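Local coordinates for chemotaxis operon protein (CheX) (Borrelia burgdorferi, PDB 3HZH), which probably removes phosphate from the phosphorylated CheY-type response regulator, helping to end the chemotaxis signal in this spirochaete, at residues I14-P19 with V164-R169; D30-E35 with L78-K83; E87-F92 with K98-A103. One frame throughout, in Å; residues are numbered along the deposited sequence.

Contact 1. Residues I14-P19 with V164-R169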
# COMPACT_ATOMS: atom_id res chain seq x y z
N ILE B 14 -9.14 10.13 -21.65
CA ILE B 14 -8.30 10.01 -20.46
C ILE B 14 -6.91 9.56 -20.91
O ILE B 14 -6.72 8.43 -21.36
CB ILE B 14 -8.89 8.98 -19.47
CG1 ILE B 14 -7.97 8.83 -18.26
CG2 ILE B 14 -9.13 7.65 -20.16
CD1 ILE B 14 -8.45 7.82 -17.24
N ASP B 15 -5.94 10.46 -20.79
CA ASP B 15 -4.57 10.17 -21.19
C ASP B 15 -3.87 9.52 -20.00
O ASP B 15 -3.43 10.21 -19.08
CB ASP B 15 -3.87 11.47 -21.58
CG ASP B 15 -4.85 12.51 -22.10
OD1 ASP B 15 -5.53 13.15 -21.27
OD2 ASP B 15 -4.98 12.66 -23.34
N TYR B 16 -3.76 8.20 -20.03
CA TYR B 16 -3.16 7.45 -18.92
C TYR B 16 -1.78 6.85 -19.19
O TYR B 16 -1.10 6.44 -18.25
CB TYR B 16 -4.09 6.31 -18.54
CG TYR B 16 -4.23 5.31 -19.66
CD1 TYR B 16 -5.03 5.58 -20.77
CD2 TYR B 16 -3.49 4.13 -19.65
CE1 TYR B 16 -5.10 4.69 -21.84
CE2 TYR B 16 -3.55 3.23 -20.71
CZ TYR B 16 -4.35 3.52 -21.80
OH TYR B 16 -4.41 2.65 -22.87
N ILE B 17 -1.39 6.77 -20.45
CA ILE B 17 -0.10 6.17 -20.80
C ILE B 17 1.08 6.76 -20.03
O ILE B 17 1.84 6.03 -19.39
CB ILE B 17 0.18 6.28 -22.31
CG1 ILE B 17 -0.88 5.49 -23.09
CG2 ILE B 17 1.55 5.69 -22.63
CD1 ILE B 17 -0.88 3.99 -22.80
N GLU B 18 1.26 8.08 -20.09
CA GLU B 18 2.38 8.69 -19.39
C GLU B 18 2.23 8.56 -17.88
O GLU B 18 3.19 8.24 -17.19
CB GLU B 18 2.54 10.14 -19.83
CG GLU B 18 3.72 10.85 -19.21
CD GLU B 18 4.08 12.10 -19.99
OE1 GLU B 18 3.14 12.78 -20.44
OE2 GLU B 18 5.28 12.41 -20.14
N PRO B 19 1.03 8.84 -17.33
CA PRO B 19 0.84 8.72 -15.88
C PRO B 19 1.20 7.29 -15.43
O PRO B 19 1.87 7.10 -14.42
CB PRO B 19 -0.65 9.02 -15.72
CG PRO B 19 -0.87 10.06 -16.81
CD PRO B 19 -0.21 9.32 -17.96
N VAL B 164 4.81 -4.84 -15.84
CA VAL B 164 3.69 -4.09 -15.30
C VAL B 164 2.77 -3.87 -16.48
O VAL B 164 3.18 -3.34 -17.51
CB VAL B 164 4.17 -2.75 -14.71
CG1 VAL B 164 3.01 -2.00 -14.09
CG2 VAL B 164 5.24 -3.02 -13.66
N ASN B 165 1.53 -4.31 -16.34
CA ASN B 165 0.57 -4.22 -17.42
C ASN B 165 -0.67 -3.44 -17.03
O ASN B 165 -1.14 -3.53 -15.90
CB ASN B 165 0.16 -5.64 -17.81
CG ASN B 165 1.36 -6.55 -18.00
OD1 ASN B 165 1.26 -7.77 -17.84
ND2 ASN B 165 2.50 -5.96 -18.34
N ILE B 166 -1.17 -2.63 -17.97
CA ILE B 166 -2.38 -1.87 -17.72
C ILE B 166 -3.31 -2.08 -18.88
O ILE B 166 -2.94 -1.91 -20.05
CB ILE B 166 -2.13 -0.36 -17.55
CG1 ILE B 166 -3.47 0.36 -17.30
CG2 ILE B 166 -1.47 0.23 -18.79
CD1 ILE B 166 -3.33 1.76 -16.77
N ALA B 167 -4.54 -2.47 -18.57
CA ALA B 167 -5.50 -2.70 -19.61
C ALA B 167 -6.71 -1.88 -19.31
O ALA B 167 -7.47 -2.17 -18.39
CB ALA B 167 -5.86 -4.16 -19.67
N ILE B 168 -6.88 -0.80 -20.06
CA ILE B 168 -8.05 -0.01 -19.84
C ILE B 168 -9.08 -0.48 -20.81
O ILE B 168 -8.80 -0.95 -21.91
CB ILE B 168 -7.81 1.46 -19.98
CG1 ILE B 168 -6.81 1.89 -18.91
CG2 ILE B 168 -9.13 2.22 -19.80
CD1 ILE B 168 -6.58 3.35 -18.85
N ARG B 169 -10.29 -0.34 -20.33
CA ARG B 169 -11.46 -0.78 -21.01
C ARG B 169 -12.23 0.16 -21.92
O ARG B 169 -13.40 0.33 -21.69
CB ARG B 169 -12.42 -1.36 -19.98
CG ARG B 169 -13.61 -2.05 -20.54
CD ARG B 169 -13.20 -3.33 -21.20
NE ARG B 169 -14.33 -3.95 -21.87
CZ ARG B 169 -14.30 -5.17 -22.39
NH1 ARG B 169 -13.20 -5.90 -22.32
NH2 ARG B 169 -15.38 -5.65 -22.99
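Two torsions bring Tyr16 and Ile168 together. Tyr16 carries CG between its own backbone N and carbonyl carbon (chi1 65°), which turns the ring toward strand 161-168. Ile168 keeps its CG1-CD1 arm extended (chi2 -174°), carrying CD1 out to the ring. The contact belongs to the alpha/beta fold of the CheC-like family, in which helices cover an antiparallel sheet; here the end of strand 161-168 meets the chain as it enters the first long helix. The methyl CD1 of Ile168 lies over the centre of one face of the Tyr16 ring, a CH-pi placement, although it is modelled closer than such a group can comfortably sit and its exact height is doubtful. One bond back along the arm, CG1 of Ile168 is 4.0 Å from CE2 of Tyr16. The second isoleucine comes in obliquely: CD1 of Ile166 is 3.7 Å from CD2 of Tyr16. Because Ile166 and Ile168 are two residues apart on a strand, they present their branches to the same helical layer while Ala167 points away. Branched isoleucines suit an extended backbone and offer methyls to a broad flat ring, which a tyrosine supplies at this buried spot. Phe116 of helix 97-118 packs on Tyr16 and Ile166, and Phe20 of helix 17-31 on Ile166, so two helices share this corner of the sheet. Strand 161-168 is an interior strand, hydrogen-bonded through its backbone to Leu150 and Val152 on one neighbour and to Ser67 and Ile69 on the other. On the tyrosine's opposite face, CG1 of Ile17 sits 4.2 Å above the plane near the rim, and at the edge, in plane, lies the carbonyl O of Ile14, 3.4 Å from Tyr16 CD1.

Contact 2. Residues D30-E35 with L78-K83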
# COMPACT_ATOMS: atom_id res chain seq x y z
N ASP B 30 11.59 3.67 -6.10
CA ASP B 30 11.51 4.19 -4.75
C ASP B 30 11.42 3.07 -3.71
O ASP B 30 11.92 3.22 -2.60
CB ASP B 30 10.29 5.11 -4.62
CG ASP B 30 10.59 6.37 -3.83
OD1 ASP B 30 11.45 7.16 -4.28
OD2 ASP B 30 9.97 6.57 -2.76
N MSE B 31 10.80 1.95 -4.07
CA MSE B 31 10.65 0.84 -3.13
C MSE B 31 11.87 -0.10 -3.13
O MSE B 31 12.53 -0.27 -2.11
CB MSE B 31 9.37 0.04 -3.42
CG MSE B 31 8.09 0.88 -3.43
SE MSE B 31 6.52 -0.06 -3.28
CE MSE B 31 6.65 -0.59 -1.53
N LEU B 32 12.13 -0.74 -4.28
CA LEU B 32 13.28 -1.63 -4.41
C LEU B 32 14.46 -0.72 -4.60
O LEU B 32 14.53 -0.03 -5.60
CB LEU B 32 13.19 -2.46 -5.69
CG LEU B 32 12.24 -3.60 -5.99
CD1 LEU B 32 12.20 -3.76 -7.50
CD2 LEU B 32 12.69 -4.88 -5.30
N LEU B 33 15.40 -0.71 -3.66
CA LEU B 33 16.54 0.15 -3.87
C LEU B 33 17.73 -0.66 -4.34
O LEU B 33 18.57 -1.09 -3.55
CB LEU B 33 16.87 0.94 -2.60
CG LEU B 33 15.74 1.87 -2.11
CD1 LEU B 33 16.23 2.62 -0.89
CD2 LEU B 33 15.35 2.85 -3.21
N VAL B 34 17.77 -0.91 -5.65
CA VAL B 34 18.86 -1.64 -6.28
C VAL B 34 19.18 -0.80 -7.49
O VAL B 34 18.31 -0.54 -8.33
CB VAL B 34 18.44 -3.06 -6.74
CG1 VAL B 34 18.10 -3.91 -5.54
CG2 VAL B 34 17.25 -2.99 -7.70
N GLU B 35 20.42 -0.34 -7.60
CA GLU B 35 20.71 0.50 -8.74
C GLU B 35 20.50 -0.07 -10.11
O GLU B 35 21.16 -1.00 -10.57
CB GLU B 35 22.09 1.15 -8.64
CG GLU B 35 22.09 2.25 -7.60
CD GLU B 35 20.87 3.15 -7.75
OE1 GLU B 35 20.05 2.93 -8.67
OE2 GLU B 35 20.72 4.09 -6.94
N LEU B 78 10.73 -13.82 -5.14
CA LEU B 78 11.50 -13.98 -3.91
C LEU B 78 12.55 -12.89 -3.78
O LEU B 78 12.76 -12.35 -2.70
CB LEU B 78 12.18 -15.36 -3.87
CG LEU B 78 11.27 -16.59 -3.74
CD1 LEU B 78 12.08 -17.86 -3.96
CD2 LEU B 78 10.62 -16.60 -2.36
N PHE B 79 13.22 -12.59 -4.89
CA PHE B 79 14.25 -11.55 -4.91
C PHE B 79 13.64 -10.23 -4.45
O PHE B 79 14.16 -9.58 -3.55
CB PHE B 79 14.80 -11.38 -6.33
CG PHE B 79 15.86 -10.33 -6.46
CD1 PHE B 79 17.19 -10.62 -6.18
CD2 PHE B 79 15.54 -9.04 -6.86
CE1 PHE B 79 18.18 -9.65 -6.30
CE2 PHE B 79 16.53 -8.06 -6.99
CZ PHE B 79 17.85 -8.37 -6.71
N VAL B 80 12.54 -9.83 -5.09
CA VAL B 80 11.85 -8.58 -4.74
C VAL B 80 11.37 -8.57 -3.28
O VAL B 80 11.59 -7.60 -2.57
CB VAL B 80 10.62 -8.33 -5.65
CG1 VAL B 80 9.88 -7.07 -5.20
CG2 VAL B 80 11.07 -8.20 -7.11
N ALA B 81 10.71 -9.64 -2.85
CA ALA B 81 10.24 -9.70 -1.47
C ALA B 81 11.43 -9.60 -0.51
O ALA B 81 11.35 -8.93 0.52
CB ALA B 81 9.46 -10.98 -1.22
N SER B 82 12.54 -10.25 -0.87
CA SER B 82 13.75 -10.23 -0.05
C SER B 82 14.31 -8.83 0.10
O SER B 82 14.65 -8.40 1.20
CB SER B 82 14.83 -11.15 -0.65
OG SER B 82 14.47 -12.51 -0.56
N LYS B 83 14.42 -8.10 -1.00
CA LYS B 83 14.93 -6.74 -0.97
C LYS B 83 14.04 -5.80 -0.16
O LYS B 83 14.54 -4.97 0.60
CB LYS B 83 15.08 -6.20 -2.40
CG LYS B 83 16.12 -6.93 -3.24
CD LYS B 83 17.52 -6.71 -2.70
CE LYS B 83 18.57 -7.38 -3.58
NZ LYS B 83 19.96 -7.02 -3.15
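Leu32 meets Val80 at about a right angle, its methyl CD2 lying against CG1 of the valine. Leu32 CD2 is 3.6 Å from Val80 CG1 and 4.0 Å from Lys83 CB, which places it in the groove between residues one turn apart on helix 74-85. A second crossing, also near a right angle, pairs Val34 with Lys83: CG1 of Val34 rests against the lysine methylenes CD and CE, 4.0 Å from CE. Lysine suits this border position because its hydrocarbon part can cover an apolar group while the ammonium end reaches outward. Its first torsion (chi1 -65°) sets CG over a face of the Phe79 ring, toward the rim, and the bend at chi2 (-67°) sends the chain toward Val34. Ser82 OG donates to Leu78 O at 2.7 Å, from above the carbonyl plane, while Ser82 N reaches the same oxygen from the opposite face; the hydroxyl is also bonded to Tyr89 N of the following loop. Ile162 of strand 161-168 touches both Leu32 and Val80. The packing joins the chain leaving helix 17-31 to helix 74-85 above the antiparallel sheet, as expected of a CheC-like alpha/beta fold.

Contact 3. Residues E87-F92 with K98-A103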
# COMPACT_ATOMS: atom_id res chain seq x y z
N GLU B 87 15.58 -9.08 4.20
CA GLU B 87 15.88 -10.39 4.78
C GLU B 87 15.66 -11.40 3.67
O GLU B 87 14.77 -11.25 2.83
CB GLU B 87 15.01 -10.73 6.01
CG GLU B 87 13.60 -11.26 5.77
CD GLU B 87 12.95 -11.76 7.04
OE1 GLU B 87 12.81 -10.98 8.00
OE2 GLU B 87 12.59 -12.96 7.08
N GLU B 88 16.50 -12.42 3.67
CA GLU B 88 16.45 -13.46 2.65
C GLU B 88 15.28 -14.43 2.68
O GLU B 88 15.00 -15.06 3.70
CB GLU B 88 17.76 -14.26 2.70
CG GLU B 88 17.72 -15.53 1.88
CD GLU B 88 19.02 -16.31 1.93
OE1 GLU B 88 19.50 -16.59 3.05
OE2 GLU B 88 19.54 -16.66 0.85
N TYR B 89 14.61 -14.55 1.54
CA TYR B 89 13.52 -15.50 1.34
C TYR B 89 13.97 -16.30 0.13
O TYR B 89 14.20 -15.73 -0.94
CB TYR B 89 12.20 -14.81 1.01
CG TYR B 89 11.61 -13.97 2.11
CD1 TYR B 89 11.35 -14.51 3.37
CD2 TYR B 89 11.29 -12.64 1.89
CE1 TYR B 89 10.78 -13.74 4.38
CE2 TYR B 89 10.72 -11.86 2.88
CZ TYR B 89 10.47 -12.41 4.12
OH TYR B 89 9.91 -11.63 5.10
N ASP B 90 14.12 -17.61 0.29
CA ASP B 90 14.57 -18.45 -0.81
C ASP B 90 13.73 -19.70 -0.99
O ASP B 90 14.06 -20.58 -1.79
CB ASP B 90 16.03 -18.85 -0.59
CG ASP B 90 16.22 -19.62 0.71
OD1 ASP B 90 17.38 -20.01 1.00
OD2 ASP B 90 15.23 -19.84 1.43
N ASP B 91 12.63 -19.79 -0.26
CA ASP B 91 11.76 -20.95 -0.36
C ASP B 91 10.31 -20.46 -0.38
O ASP B 91 9.66 -20.33 0.65
CB ASP B 91 12.00 -21.89 0.83
CG ASP B 91 11.36 -23.25 0.65
OD1 ASP B 91 10.85 -23.53 -0.46
OD2 ASP B 91 11.37 -24.05 1.61
N PHE B 92 9.83 -20.18 -1.59
CA PHE B 92 8.49 -19.68 -1.85
C PHE B 92 7.41 -20.66 -1.39
O PHE B 92 6.22 -20.33 -1.36
CB PHE B 92 8.33 -19.42 -3.35
CG PHE B 92 6.93 -19.03 -3.76
CD1 PHE B 92 6.44 -17.75 -3.54
CD2 PHE B 92 6.10 -19.97 -4.37
CE1 PHE B 92 5.15 -17.39 -3.94
CE2 PHE B 92 4.80 -19.63 -4.76
CZ PHE B 92 4.33 -18.34 -4.55
N LYS B 98 5.81 -17.54 1.88
CA LYS B 98 4.82 -17.41 0.83
C LYS B 98 3.82 -16.32 1.23
O LYS B 98 3.34 -15.56 0.38
CB LYS B 98 4.07 -18.72 0.66
CG LYS B 98 3.02 -18.71 -0.42
CD LYS B 98 1.89 -19.64 -0.04
CE LYS B 98 1.16 -20.15 -1.25
NZ LYS B 98 2.08 -21.03 -2.04
N GLU B 99 3.50 -16.27 2.52
CA GLU B 99 2.56 -15.30 3.06
C GLU B 99 3.12 -13.90 2.89
O GLU B 99 2.45 -13.00 2.38
CB GLU B 99 2.33 -15.58 4.55
CG GLU B 99 0.92 -15.34 5.07
CD GLU B 99 0.85 -14.30 6.19
OE1 GLU B 99 1.82 -14.19 6.97
OE2 GLU B 99 -0.19 -13.61 6.30
N MSE B 100 4.37 -13.70 3.31
CA MSE B 100 4.97 -12.38 3.20
C MSE B 100 5.26 -12.02 1.75
O MSE B 100 5.14 -10.86 1.38
CB MSE B 100 6.24 -12.28 4.05
CG MSE B 100 6.79 -10.85 4.18
SE MSE B 100 5.63 -9.69 4.99
CE MSE B 100 5.40 -10.51 6.58
N VAL B 101 5.62 -13.01 0.93
CA VAL B 101 5.89 -12.74 -0.49
C VAL B 101 4.64 -12.15 -1.14
O VAL B 101 4.70 -11.10 -1.79
CB VAL B 101 6.30 -14.04 -1.26
CG1 VAL B 101 6.24 -13.80 -2.76
CG2 VAL B 101 7.72 -14.44 -0.88
N ALA B 102 3.52 -12.84 -0.96
CA ALA B 102 2.24 -12.40 -1.50
C ALA B 102 1.87 -11.01 -1.01
O ALA B 102 1.57 -10.12 -1.80
CB ALA B 102 1.13 -13.39 -1.12
N ALA B 103 1.91 -10.82 0.31
CA ALA B 103 1.56 -9.54 0.92
C ALA B 103 2.44 -8.38 0.47
O ALA B 103 1.98 -7.24 0.38
CB ALA B 103 1.61 -9.66 2.43
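An irregular loop passes the first turns of helix 97-118, turning at Asp90 and Phe92, and draws closest at Phe92, whose CA is 5.1 Å from that of Lys98. Phe92 sets CG anti to its amide nitrogen (chi1 174°), turning the ring toward the helix. There the ring meets Val101 at about a right angle: CG1 of the valine stands at the ring edge, near its plane, 3.9 Å from Phe92 CE1. Lys98 reaches the same ring differently, with CG over one face, offset toward the rim, and NZ arriving obliquely at 4.1 Å from Phe92 CE2. Lys98 also makes a cation-pi contact with Tyr136. Closer to the backbone, CB of Lys98 packs against the carbonyl of Phe92, 3.4 Å from its O. Ile74 and Leu78 of helix 74-85 also touch Phe92, so a large apolar ring suits its buried place between the two helices.

At the other end of the loop, Tyr89 crosses Met100, a selenomethionine, obliquely. Its OH is 3.3 Å from Met100 CG, and its CZ is 4.0 Å from the same carbon. The bendable Met100 chain can set CG against the hydroxyl while its end turns away; a tyrosine spans loop to helix, its partly exposed place tolerating the OH. Tyr89 and Met100 also pack against another protein chain, where a polar side chain donates a hydrogen bond to Ala103 O. The chemistry implies a loop held by van der Waals contacts of rings, methylenes and a methyl, two oxygens lying against carbons, with Phe92 on the buried side and Tyr89 beside the protein interface.

Overall arrangement
Contacts 2 and 3 are neighbours, their centres 12 Å apart, on the opposite side of the chain's centre from contact 1. Helix 74-85 connects them: Ser82 probably bonds the loop of contact 3 twice, OG to Tyr89 N at 2.9 Å and O to Glu87 N at 3.2 Å. Contact 1 lies 24 Å from contact 2 and 29 Å from contact 3, centre to centre, but shares helix 17-31 with contact 2, one at each end. Both other contacts are nested in the chain loop that contact 1 closes. A magnesium ion lies about 14 Å from the side chain of Met100 in contact 3.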